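Local coordinates for protein beta-glucosidase (Chaetomella raphigera, PDB 6JXG) that probably hydrolyses terminal, non-reducing beta-D-glucosyl residues to release beta-D-glucose, as a secreted family 3 glycoside hydrolase acting in cellulose degradation, at residues A[358-363]-A[395-400]; A[381-386]-A[445-450]; A[435-440]-A[459-464]; A[452-457]-A[485-490]; A[478-483]-A[502-507]. One frame throughout, in Å; residues are numbered along the deposited sequence.

Contact 1 (A[358-363]-A[395-400]); sequences DAIDNP and APLDAI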
# COMPACT_ATOMS: atom_id res chain seq x y z
N ASP A 358 14.94 -19.03 -1.94
CA ASP A 358 14.56 -17.68 -2.36
C ASP A 358 15.47 -17.11 -3.47
O ASP A 358 15.13 -16.09 -4.06
CB ASP A 358 14.47 -16.75 -1.08
CG ASP A 358 14.11 -15.28 -1.41
OD1 ASP A 358 13.02 -15.09 -1.95
OD2 ASP A 358 14.87 -14.34 -1.03
N ALA A 359 16.58 -17.75 -3.82
CA ALA A 359 17.46 -17.25 -4.83
C ALA A 359 17.01 -17.55 -6.25
O ALA A 359 17.53 -16.92 -7.19
CB ALA A 359 18.87 -17.83 -4.67
N ILE A 360 16.13 -18.54 -6.38
CA ILE A 360 15.69 -19.08 -7.68
C ILE A 360 14.19 -19.09 -7.82
O ILE A 360 13.48 -19.08 -6.83
CB ILE A 360 16.19 -20.53 -7.89
CG1 ILE A 360 15.65 -21.44 -6.78
CG2 ILE A 360 17.71 -20.49 -8.05
CD1 ILE A 360 15.93 -22.90 -6.99
N ASP A 361 13.72 -19.05 -9.06
CA ASP A 361 12.29 -19.15 -9.31
C ASP A 361 11.78 -20.53 -8.80
O ASP A 361 12.50 -21.55 -8.87
CB ASP A 361 11.99 -19.02 -10.78
CG ASP A 361 11.96 -17.56 -11.26
OD1 ASP A 361 11.97 -16.65 -10.43
OD2 ASP A 361 11.91 -17.36 -12.45
N ASN A 362 10.54 -20.55 -8.36
CA ASN A 362 9.85 -21.74 -7.90
C ASN A 362 10.02 -22.79 -8.97
O ASN A 362 9.63 -22.54 -10.10
CB ASN A 362 8.39 -21.45 -7.66
CG ASN A 362 7.63 -22.68 -7.15
OD1 ASN A 362 8.11 -23.84 -7.27
ND2 ASN A 362 6.50 -22.45 -6.53
N PRO A 363 10.66 -23.93 -8.64
CA PRO A 363 10.92 -24.98 -9.65
C PRO A 363 9.63 -25.54 -10.25
O PRO A 363 9.67 -25.99 -11.35
CB PRO A 363 11.65 -26.08 -8.85
CG PRO A 363 12.25 -25.39 -7.68
CD PRO A 363 11.40 -24.18 -7.38
N ALA A 395 14.57 -13.98 -10.81
CA ALA A 395 15.05 -14.36 -9.50
C ALA A 395 16.45 -13.82 -9.24
O ALA A 395 17.17 -13.53 -10.16
CB ALA A 395 15.06 -15.86 -9.36
N PRO A 396 16.86 -13.72 -7.97
CA PRO A 396 18.22 -13.19 -7.72
C PRO A 396 19.32 -13.89 -8.53
O PRO A 396 20.18 -13.25 -9.12
CB PRO A 396 18.41 -13.46 -6.23
CG PRO A 396 17.04 -13.29 -5.66
CD PRO A 396 16.11 -13.93 -6.73
N LEU A 397 19.30 -15.23 -8.55
CA LEU A 397 20.35 -15.96 -9.29
C LEU A 397 20.32 -15.71 -10.81
O LEU A 397 21.39 -15.69 -11.48
CB LEU A 397 20.28 -17.47 -8.94
CG LEU A 397 21.37 -18.31 -9.61
CD1 LEU A 397 22.72 -17.85 -9.05
CD2 LEU A 397 21.12 -19.78 -9.39
N ASP A 398 19.12 -15.48 -11.37
CA ASP A 398 18.97 -15.11 -12.80
C ASP A 398 19.78 -13.88 -13.08
O ASP A 398 20.44 -13.77 -14.10
CB ASP A 398 17.47 -14.84 -13.14
CG ASP A 398 16.58 -16.07 -12.99
OD1 ASP A 398 17.13 -17.21 -12.85
OD2 ASP A 398 15.32 -15.90 -13.03
N ALA A 399 19.67 -12.86 -12.23
CA ALA A 399 20.39 -11.60 -12.43
C ALA A 399 21.87 -11.69 -12.03
O ALA A 399 22.71 -11.08 -12.64
CB ALA A 399 19.76 -10.49 -11.63
N ILE A 400 22.18 -12.41 -10.98
CA ILE A 400 23.56 -12.44 -10.51
C ILE A 400 24.51 -13.24 -11.44
O ILE A 400 25.61 -12.80 -11.71
CB ILE A 400 23.60 -13.03 -9.10
CG1 ILE A 400 22.96 -12.02 -8.12
CG2 ILE A 400 25.02 -13.49 -8.71
CD1 ILE A 400 22.66 -12.66 -6.78
O HOH W 1 15.38 -18.88 -11.27
O HOH W 2 13.72 -16.62 -14.76

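Contact 2 (A[381-386]-A[445-450]); sequences MGWGSG and ITVDGQ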
# COMPACT_ATOMS: atom_id res chain seq x y z
N MET A 381 5.66 -11.44 -4.15
CA MET A 381 4.25 -11.06 -3.99
C MET A 381 3.76 -11.92 -2.77
O MET A 381 4.10 -13.12 -2.71
CB MET A 381 3.58 -11.57 -5.28
CG MET A 381 2.27 -11.06 -5.46
SD MET A 381 1.56 -11.36 -6.97
CE MET A 381 2.70 -10.66 -8.16
N GLY A 382 2.97 -11.36 -1.89
CA GLY A 382 2.08 -12.14 -1.00
C GLY A 382 0.87 -12.81 -1.65
O GLY A 382 0.77 -12.90 -2.85
N TRP A 383 -0.02 -13.42 -0.86
CA TRP A 383 -1.09 -14.21 -1.49
C TRP A 383 -2.46 -13.58 -1.29
O TRP A 383 -2.66 -12.73 -0.43
CB TRP A 383 -1.14 -15.65 -0.97
CG TRP A 383 -1.54 -15.84 0.41
CD1 TRP A 383 -2.80 -15.77 0.92
CD2 TRP A 383 -0.69 -16.25 1.52
NE1 TRP A 383 -2.79 -16.11 2.25
CE2 TRP A 383 -1.52 -16.36 2.67
CE3 TRP A 383 0.67 -16.50 1.66
CZ2 TRP A 383 -1.04 -16.73 3.94
CZ3 TRP A 383 1.16 -16.92 2.94
CH2 TRP A 383 0.30 -16.99 4.05
N GLY A 384 -3.38 -14.04 -2.12
CA GLY A 384 -4.77 -13.59 -2.05
C GLY A 384 -5.24 -12.91 -3.30
O GLY A 384 -4.74 -13.20 -4.38
N SER A 385 -6.20 -11.98 -3.15
CA SER A 385 -6.78 -11.27 -4.26
C SER A 385 -5.90 -10.19 -4.82
O SER A 385 -6.05 -9.82 -5.98
CB SER A 385 -8.11 -10.64 -3.84
OG SER A 385 -7.80 -9.62 -2.92
N GLY A 386 -4.95 -9.70 -4.01
CA GLY A 386 -4.02 -8.61 -4.43
C GLY A 386 -2.80 -9.09 -5.22
O GLY A 386 -1.64 -8.69 -4.91
N ILE A 445 -6.76 -18.28 2.49
CA ILE A 445 -5.77 -19.24 2.12
C ILE A 445 -4.86 -19.47 3.35
O ILE A 445 -4.44 -18.52 4.01
CB ILE A 445 -4.88 -18.64 1.00
CG1 ILE A 445 -5.69 -18.42 -0.29
CG2 ILE A 445 -3.76 -19.61 0.64
CD1 ILE A 445 -4.92 -17.74 -1.41
N THR A 446 -4.61 -20.73 3.67
CA THR A 446 -3.66 -21.13 4.74
C THR A 446 -2.36 -21.63 4.12
O THR A 446 -2.37 -22.50 3.27
CB THR A 446 -4.30 -22.32 5.52
OG1 THR A 446 -5.47 -21.84 6.16
CG2 THR A 446 -3.35 -22.88 6.61
N VAL A 447 -1.25 -21.05 4.54
CA VAL A 447 0.05 -21.49 4.12
C VAL A 447 0.90 -21.70 5.37
O VAL A 447 0.95 -20.85 6.27
CB VAL A 447 0.72 -20.48 3.16
CG1 VAL A 447 2.08 -21.00 2.71
CG2 VAL A 447 -0.16 -20.12 1.95
N ASP A 448 1.61 -22.84 5.45
CA ASP A 448 2.40 -23.19 6.66
C ASP A 448 1.61 -22.97 7.93
O ASP A 448 2.09 -22.42 8.92
CB ASP A 448 3.77 -22.45 6.69
CG ASP A 448 4.69 -22.97 5.65
OD1 ASP A 448 4.25 -23.94 5.00
OD2 ASP A 448 5.79 -22.43 5.38
N GLY A 449 0.36 -23.42 7.92
CA GLY A 449 -0.49 -23.29 9.11
C GLY A 449 -0.99 -21.89 9.46
O GLY A 449 -1.53 -21.67 10.57
N GLN A 450 -0.87 -20.94 8.54
CA GLN A 450 -1.19 -19.51 8.84
C GLN A 450 -2.26 -19.07 7.83
O GLN A 450 -2.00 -19.01 6.63
CB GLN A 450 0.08 -18.67 8.73
CG GLN A 450 1.03 -19.04 9.85
CD GLN A 450 2.47 -18.62 9.63
OE1 GLN A 450 2.87 -17.50 9.96
NE2 GLN A 450 3.26 -19.53 9.14

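Contact 3 (A[435-440]-A[459-464]); sequences FITADS and PWNNGT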
# COMPACT_ATOMS: atom_id res chain seq x y z
N PHE A 435 19.56 -16.13 1.21
CA PHE A 435 18.28 -15.56 0.80
C PHE A 435 17.19 -16.18 1.66
O PHE A 435 16.99 -17.40 1.66
CB PHE A 435 18.04 -15.88 -0.70
CG PHE A 435 18.98 -15.19 -1.64
CD1 PHE A 435 18.60 -14.00 -2.27
CD2 PHE A 435 20.24 -15.65 -1.85
CE1 PHE A 435 19.48 -13.34 -3.11
CE2 PHE A 435 21.12 -14.98 -2.71
CZ PHE A 435 20.74 -13.82 -3.32
N ILE A 436 16.48 -15.34 2.39
CA ILE A 436 15.45 -15.75 3.29
C ILE A 436 14.21 -14.90 3.07
O ILE A 436 14.30 -13.76 2.54
CB ILE A 436 15.89 -15.73 4.78
CG1 ILE A 436 16.34 -14.33 5.23
CG2 ILE A 436 16.99 -16.74 4.98
CD1 ILE A 436 16.45 -14.12 6.73
N THR A 437 13.10 -15.39 3.57
CA THR A 437 11.76 -14.77 3.35
C THR A 437 10.84 -14.72 4.55
O THR A 437 11.05 -15.37 5.58
CB THR A 437 10.99 -15.56 2.26
OG1 THR A 437 10.86 -16.92 2.69
CG2 THR A 437 11.72 -15.53 0.95
N ALA A 438 9.78 -13.93 4.41
CA ALA A 438 8.61 -14.09 5.23
C ALA A 438 7.38 -13.69 4.41
O ALA A 438 7.43 -12.70 3.71
CB ALA A 438 8.69 -13.29 6.52
N ASP A 439 6.30 -14.48 4.49
CA ASP A 439 5.17 -14.30 3.62
C ASP A 439 3.88 -14.21 4.40
O ASP A 439 3.81 -14.53 5.57
CB ASP A 439 5.16 -15.46 2.58
CG ASP A 439 4.35 -15.20 1.34
OD1 ASP A 439 3.89 -14.04 1.12
OD2 ASP A 439 4.19 -16.23 0.56
N SER A 440 2.83 -13.76 3.71
CA SER A 440 1.51 -13.71 4.31
C SER A 440 0.54 -13.33 3.18
O SER A 440 0.95 -13.02 2.06
CB SER A 440 1.46 -12.70 5.49
OG SER A 440 1.52 -11.32 5.10
N PRO A 459 11.61 -15.18 10.54
CA PRO A 459 11.69 -15.64 9.16
C PRO A 459 11.00 -16.99 8.87
O PRO A 459 10.98 -17.88 9.73
CB PRO A 459 13.20 -15.72 8.91
CG PRO A 459 13.78 -14.69 9.79
CD PRO A 459 12.96 -14.81 11.05
N TRP A 460 10.36 -17.10 7.70
CA TRP A 460 9.70 -18.32 7.29
C TRP A 460 10.74 -19.34 6.86
O TRP A 460 11.92 -19.01 6.62
CB TRP A 460 8.76 -17.95 6.09
CG TRP A 460 7.42 -17.44 6.52
CD1 TRP A 460 7.14 -16.58 7.57
CD2 TRP A 460 6.16 -17.87 6.02
NE1 TRP A 460 5.81 -16.43 7.71
CE2 TRP A 460 5.16 -17.21 6.79
CE3 TRP A 460 5.77 -18.80 5.03
CZ2 TRP A 460 3.79 -17.42 6.57
CZ3 TRP A 460 4.40 -18.99 4.81
CH2 TRP A 460 3.44 -18.29 5.56
N ASN A 461 10.32 -20.57 6.61
CA ASN A 461 11.23 -21.56 6.01
C ASN A 461 12.55 -21.75 6.82
O ASN A 461 13.56 -21.97 6.24
CB ASN A 461 11.51 -21.25 4.53
CG ASN A 461 10.26 -21.37 3.67
OD1 ASN A 461 9.33 -22.02 4.07
ND2 ASN A 461 10.27 -20.77 2.52
N ASN A 462 12.49 -21.66 8.14
CA ASN A 462 13.66 -21.83 8.97
C ASN A 462 14.78 -20.88 8.56
O ASN A 462 15.94 -21.22 8.59
CB ASN A 462 14.12 -23.29 8.90
CG ASN A 462 13.06 -24.24 9.43
OD1 ASN A 462 12.58 -24.04 10.52
ND2 ASN A 462 12.66 -25.21 8.65
N GLY A 463 14.42 -19.66 8.21
CA GLY A 463 15.36 -18.72 7.66
C GLY A 463 16.43 -18.37 8.69
O GLY A 463 17.61 -18.24 8.37
N THR A 464 16.05 -18.18 9.92
CA THR A 464 17.08 -17.79 10.91
C THR A 464 18.18 -18.92 10.98
O THR A 464 19.41 -18.68 10.84
CB THR A 464 16.47 -17.49 12.26
OG1 THR A 464 15.82 -16.20 12.20
CG2 THR A 464 17.59 -17.47 13.40
O HOH W 3 12.40 -18.88 1.58
O HOH W 4 13.45 -17.97 4.74

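Contact 4 (A[452-457]-A[485-490]); sequences GDRNSL and GPLILE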
# COMPACT_ATOMS: atom_id res chain seq x y z
N GLY A 452 -3.86 -16.46 6.40
CA GLY A 452 -3.60 -15.04 6.13
C GLY A 452 -2.54 -14.37 6.98
O GLY A 452 -1.48 -14.03 6.50
N ASP A 453 -2.90 -14.08 8.23
CA ASP A 453 -2.00 -13.46 9.20
C ASP A 453 -0.84 -14.36 9.57
O ASP A 453 -1.01 -15.57 9.65
CB ASP A 453 -2.76 -13.16 10.51
CG ASP A 453 -3.88 -12.14 10.36
OD1 ASP A 453 -3.78 -11.21 9.50
OD2 ASP A 453 -4.86 -12.24 11.16
N ARG A 454 0.32 -13.76 9.82
CA ARG A 454 1.49 -14.41 10.30
C ARG A 454 1.39 -14.73 11.79
O ARG A 454 0.84 -13.96 12.58
CB ARG A 454 2.76 -13.57 10.10
CG ARG A 454 3.06 -13.29 8.64
CD ARG A 454 4.34 -12.56 8.47
NE ARG A 454 4.35 -11.16 8.78
CZ ARG A 454 5.45 -10.49 9.12
NH1 ARG A 454 6.62 -11.09 9.34
NH2 ARG A 454 5.39 -9.20 9.29
N ASN A 455 1.93 -15.87 12.14
CA ASN A 455 1.81 -16.33 13.50
C ASN A 455 3.02 -15.89 14.33
O ASN A 455 3.10 -16.14 15.52
CB ASN A 455 1.47 -17.82 13.53
CG ASN A 455 2.62 -18.73 13.13
OD1 ASN A 455 2.41 -19.97 12.95
ND2 ASN A 455 3.79 -18.21 13.03
N SER A 456 3.98 -15.20 13.71
CA SER A 456 5.18 -14.73 14.42
C SER A 456 5.78 -13.68 13.54
O SER A 456 5.30 -13.48 12.43
CB SER A 456 6.22 -15.81 14.61
OG SER A 456 6.80 -16.12 13.35
N LEU A 457 6.84 -13.05 14.05
CA LEU A 457 7.71 -12.11 13.31
C LEU A 457 9.12 -12.71 13.04
O LEU A 457 10.15 -12.02 12.90
CB LEU A 457 7.78 -10.78 14.05
CG LEU A 457 6.47 -9.99 14.18
CD1 LEU A 457 6.77 -8.73 14.96
CD2 LEU A 457 5.80 -9.61 12.85
N GLY A 485 6.82 -7.89 5.59
CA GLY A 485 6.71 -6.98 6.70
C GLY A 485 7.79 -7.17 7.71
O GLY A 485 8.65 -8.01 7.51
N PRO A 486 7.72 -6.42 8.81
CA PRO A 486 8.73 -6.49 9.87
C PRO A 486 9.04 -7.91 10.29
O PRO A 486 8.14 -8.80 10.35
CB PRO A 486 8.07 -5.75 11.04
CG PRO A 486 7.00 -4.91 10.45
CD PRO A 486 6.60 -5.54 9.17
N LEU A 487 10.30 -8.12 10.60
CA LEU A 487 10.78 -9.33 11.19
C LEU A 487 11.74 -8.93 12.36
O LEU A 487 12.39 -7.90 12.31
CB LEU A 487 11.56 -10.18 10.19
CG LEU A 487 10.80 -10.74 9.02
CD1 LEU A 487 11.71 -11.32 7.99
CD2 LEU A 487 9.89 -11.82 9.63
N ILE A 488 11.85 -9.80 13.34
CA ILE A 488 12.82 -9.62 14.42
C ILE A 488 14.11 -10.27 13.89
O ILE A 488 14.14 -11.43 13.53
CB ILE A 488 12.33 -10.29 15.72
CG1 ILE A 488 10.93 -9.81 16.11
CG2 ILE A 488 13.36 -10.13 16.86
CD1 ILE A 488 10.80 -8.31 16.40
N LEU A 489 15.17 -9.48 13.86
CA LEU A 489 16.40 -9.85 13.24
C LEU A 489 17.52 -10.06 14.28
O LEU A 489 18.65 -10.31 13.88
CB LEU A 489 16.83 -8.80 12.25
CG LEU A 489 15.84 -8.49 11.13
CD1 LEU A 489 16.39 -7.46 10.15
CD2 LEU A 489 15.57 -9.79 10.41
N GLU A 490 17.18 -10.02 15.57
CA GLU A 490 18.18 -10.10 16.64
C GLU A 490 19.06 -11.36 16.52
O GLU A 490 20.26 -11.28 16.64
CB GLU A 490 17.52 -10.08 18.02
CG GLU A 490 16.75 -8.80 18.31
CD GLU A 490 17.61 -7.56 18.18
OE1 GLU A 490 17.45 -6.76 17.24
OE2 GLU A 490 18.51 -7.39 19.01

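Contact 5 (A[478-483]-A[502-507]); sequences IVVINS and VWAGVS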
# COMPACT_ATOMS: atom_id res chain seq x y z
N ILE A 478 26.47 -12.09 3.40
CA ILE A 478 25.48 -11.03 3.06
C ILE A 478 24.10 -11.68 3.18
O ILE A 478 23.87 -12.74 2.52
CB ILE A 478 25.66 -10.64 1.60
CG1 ILE A 478 27.12 -10.26 1.30
CG2 ILE A 478 24.63 -9.60 1.17
CD1 ILE A 478 27.69 -9.13 2.07
N VAL A 479 23.20 -11.15 3.99
CA VAL A 479 21.82 -11.65 4.09
C VAL A 479 20.88 -10.80 3.23
O VAL A 479 20.77 -9.61 3.43
CB VAL A 479 21.31 -11.67 5.54
CG1 VAL A 479 19.89 -12.21 5.64
CG2 VAL A 479 22.24 -12.48 6.43
N VAL A 480 20.21 -11.45 2.29
CA VAL A 480 19.08 -10.84 1.51
C VAL A 480 17.77 -11.33 2.03
O VAL A 480 17.55 -12.55 2.04
CB VAL A 480 19.21 -11.15 0.02
CG1 VAL A 480 18.03 -10.60 -0.76
CG2 VAL A 480 20.51 -10.57 -0.46
N ILE A 481 16.86 -10.40 2.39
CA ILE A 481 15.62 -10.75 2.96
C ILE A 481 14.50 -10.24 2.08
O ILE A 481 14.44 -9.03 1.86
CB ILE A 481 15.47 -10.16 4.35
CG1 ILE A 481 16.58 -10.58 5.28
CG2 ILE A 481 14.15 -10.58 4.99
CD1 ILE A 481 16.40 -10.05 6.71
N ASN A 482 13.65 -11.17 1.60
CA ASN A 482 12.42 -10.80 0.88
C ASN A 482 11.23 -11.05 1.82
O ASN A 482 10.79 -12.19 1.98
CB ASN A 482 12.32 -11.61 -0.43
CG ASN A 482 13.28 -11.15 -1.48
OD1 ASN A 482 13.11 -10.05 -2.12
ND2 ASN A 482 14.32 -11.93 -1.68
N SER A 483 10.67 -9.98 2.44
CA SER A 483 9.62 -10.12 3.41
C SER A 483 8.51 -9.12 3.20
O SER A 483 8.75 -7.97 2.82
CB SER A 483 10.18 -9.88 4.82
OG SER A 483 9.19 -9.84 5.85
N VAL A 502 20.39 -6.84 3.50
CA VAL A 502 19.61 -6.13 2.49
C VAL A 502 18.14 -6.47 2.63
O VAL A 502 17.77 -7.61 2.43
CB VAL A 502 20.09 -6.58 1.12
CG1 VAL A 502 19.29 -5.87 0.06
CG2 VAL A 502 21.64 -6.40 1.04
N TRP A 503 17.33 -5.50 3.05
CA TRP A 503 15.89 -5.67 3.19
C TRP A 503 15.29 -5.37 1.80
O TRP A 503 14.99 -4.20 1.44
CB TRP A 503 15.40 -4.73 4.27
CG TRP A 503 14.06 -4.91 4.68
CD1 TRP A 503 13.00 -4.17 4.26
CD2 TRP A 503 13.58 -5.83 5.66
NE1 TRP A 503 11.86 -4.62 4.87
CE2 TRP A 503 12.19 -5.63 5.76
CE3 TRP A 503 14.17 -6.81 6.44
CZ2 TRP A 503 11.40 -6.39 6.57
CZ3 TRP A 503 13.37 -7.59 7.25
CH2 TRP A 503 12.00 -7.37 7.32
N ALA A 504 15.11 -6.42 1.02
CA ALA A 504 14.82 -6.25 -0.41
C ALA A 504 13.32 -6.17 -0.70
O ALA A 504 12.92 -5.81 -1.81
CB ALA A 504 15.40 -7.43 -1.16
N GLY A 505 12.50 -6.54 0.30
CA GLY A 505 11.05 -6.48 0.20
C GLY A 505 10.43 -7.50 -0.72
O GLY A 505 10.99 -8.58 -0.90
N VAL A 506 9.30 -7.13 -1.35
CA VAL A 506 8.49 -8.01 -2.17
C VAL A 506 8.05 -7.18 -3.37
O VAL A 506 7.22 -6.29 -3.28
CB VAL A 506 7.32 -8.66 -1.39
CG1 VAL A 506 7.87 -9.75 -0.49
CG2 VAL A 506 6.65 -7.66 -0.47
N SER A 507 8.73 -7.45 -4.47
CA SER A 507 8.92 -6.44 -5.52
C SER A 507 8.56 -6.84 -6.94
O SER A 507 8.92 -6.15 -7.88
CB SER A 507 10.38 -5.85 -5.46
OG SER A 507 11.40 -6.79 -5.76
O HOH W 5 12.31 -7.52 3.14
O HOH W 6 10.73 -9.59 -4.39

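Contact 1 (A[358-363]-A[395-400])
The tight side of this contact is built round one carbonyl. Ala359 O accepts from Leu397 N at 2.8 Å in a nearly straight bond (168°) that lies in the carbonyl plane, and the proline ring presses on the same oxygen, Pro396 CD lying 3.3 Å from Ala359 O. Ile360 CG2, anti to its own carbonyl carbon, runs alongside Leu397 and meets Leu397 CD2 at 3.7 Å, the two side chains pointing the same way. The bond from Ala359 lends an acceptor to the first turn of helix 396-406, where main-chain N-H groups lack a partner within the helix. Ala395 is the N-cap, and its N donates to Asp398 OD2 (3.0 Å), from above the carboxylate plane; this is one half of a capping box, since the alanine has no side-chain acceptor to return the bond. On the looser side, water takes over. Asp361 OD1 rests on Ala395 CB at 3.4 Å, while Asp361 OD2 stands 3.8 Å from Asp398 OD2 with the two carboxylates almost perpendicular. One water bridges these like-charged oxygens, and a second joins Asp361 N to Asp398 OD1. An alanine in place of Asp361 would remove the carboxylate laid over Ala395 and would probably lose the water bridge from OD2 to Asp398, leaving only the backbone one. Further inside, Asp358 turns to Asn482, and Pro396 packs on Phe435 of strand 431-438.

Contact 2 (A[381-386]-A[445-450])
A two-residue beta hairpin, strands 446-447 and 450-451 joined by a type I' turn from Val447 to Gln450, offers one side to the indole of Trp383. The turn is closed by paired backbone bonds, Val447 N to Gln450 O at 3.0 Å and Gln450 N to Val447 O at 2.9 Å. Trp383 CG occupies the crowded position between the backbone N and the carbonyl carbon (chi1 67°), and Ile445 and Val447, two residues apart, cover the same face of its ring. Val447 meets the indole tip to tip, its CG2 3.6 Å from the centroid of the six-membered ring and only 10° off the normal. Ile445 slides past in the opposite sense: its CG2 lies 4.1 Å from the centroid of the five-membered ring, and its CB approaches Trp383 CD1 at 3.5 Å. A leucine instead of Trp383 would lose both CH-pi contacts and the bond from NE1 to Glu442 O, and would probably leave the hairpin less firmly seated. Main-chain bonds from Trp383 to Ser440 and Glu442 fix the base of the side chain. The chemistry divides: dispersion and CH-pi attraction hold the broad face, while a backbone carbonyl satisfies the indole N-H, probably lowering its burial cost.

Contact 3 (A[435-440]-A[459-464])
Ile436 opens the contact by its branches: CG2 lies 3.7 Å from Gly463 CA, and CD1 runs alongside the ring of Pro459. A side chain at Gly463 would crowd Ile436 CB and collide with Pro459 CB, so the helix start can come this close because it is bare. Thr437 supplies the main polar link, its O accepting from Trp460 N at 2.8 Å (149°) in the carbonyl plane. One water joins Thr437 N to Trp460 O, and another spans Thr437 OG1 and Asn461 ND2; both of those side-chain atoms also bond to Asp375. At Ala438, CB touches Trp460 CD1 at 3.8 Å. Asp439 then passes over one face of the indole. Its N sits above the ring, 3.7 Å from Trp460 CD2, and is buried with no partner in the model, while its CB stands 4.2 Å from the centroid of the six-membered ring. Asp439 O comes within 3.1 Å of Trp460 CZ2, a close fit at the far end of the ring. This is the strand end and helix start of a beta-alpha-beta crossover, in which strand 431-438 leads through helix 463-471 to its parallel neighbour, strand 477-483.

Contact 4 (A[452-457]-A[485-490])
Arg454 grips a single carbonyl oxygen end-on with two nitrogens, NH1 lying 2.9 Å and NH2 3.0 Å from Pro486 O. The acceptor is close to the guanidinium plane in both bonds, but the nitrogens reach it differently: NH2 lies on a lone pair in the carbonyl plane, whereas NH1 stands 25° above that plane. A bend at chi3 (-76°) helps to bring the group round to this position, and NH2 has a second acceptor in Pro118 O, so the buried cation is shared between backbone carbonyls. The other strong bond is main chain to main chain, Ile488 N to Leu457 O at 2.8 Å and 165°. The same oxygen receives a CA-H...O contact from Leu487 CA at 3.2 Å.

Around these polar groups the apolar atoms close in. Leu457 CD2 lies over one face of the guanidinium and 3.5 Å from Pro486 O, while Gly485 N lies over the opposite face. Leu487 crosses the arginine at about a right angle, with CD2 at the guanidinium edge, 3.4 Å from Arg454 NH1. Farther out, Leu457 CB meets Ile488 CG1 at 3.9 Å. Tyr540 touches both Leu457 and Pro486. The 485-490 loop connects strand 477-483 to helix 490-493, and Leu487 turns to Ala438 of strand 431-438 and Ile481 of strand 477-483, while Leu489 occupies the N-cap position of that helix.

Contact 5 (A[478-483]-A[502-507])
Two neighbouring parallel strands of a beta-alpha-beta unit, 477-483 and 498-503 linked through helix 490-493, meet here with side chains sorted to the two faces of the sheet. Val480 and Val502 share one face, and Val480 CG1 also reaches Ala504 CB at 4.1 Å. On the other face Ile481 and Trp503 cross obliquely. Trp503 CG is anti to the backbone N (chi1 -170°), which swings the six-membered ring toward strand 477-483: its CZ3 meets Ile481 CG2 at 3.8 Å, and its CH2 meets Ser483 CB at 4.0 Å. The indole N-H, on the five-membered ring, bonds to Tyr531 OH. Beneath the side chains runs a ladder of Val502 N to Val479 O, Ile481 N to Val502 O and Ala504 N to Ile481 O, each nearly along the C=O axis. Beyond Ala504 the pairing lapses, and Asn482 OD1 stands just 2.9 Å from Gly505 O, two acceptors side by side, while its ND2 bonds to Asp358. Water fills in for the missing rung: one molecule donates to Ile481 O at 2.9 Å, accepts from Ser483 N and Gly505 N, and lies over the centre of the Trp503 ring, 3.1 Å above its plane.

In the fold
All five contacts fall within the family 3 C-terminal range and gather round one six-stranded mixed sheet. Contacts 3 and 5, centres about 10 Å apart, share its adjacent strands 431-438 and 477-483; contact 4, about 9 Å from contact 3, packs against both strands. Contact 1 joins the loop that follows strand 351-355 to the start of helix 396-406 and is in series before contacts 3, 4 and 5, reaching contact 5 through Asp358 and Asn482. Contact 2 crosses contacts 1 and 3 along the chain and lies about 21 Å from contact 1. Successive crossovers thus bind distant loops to one scaffold; in family 3 enzymes the active site usually lies where this domain meets the barrel.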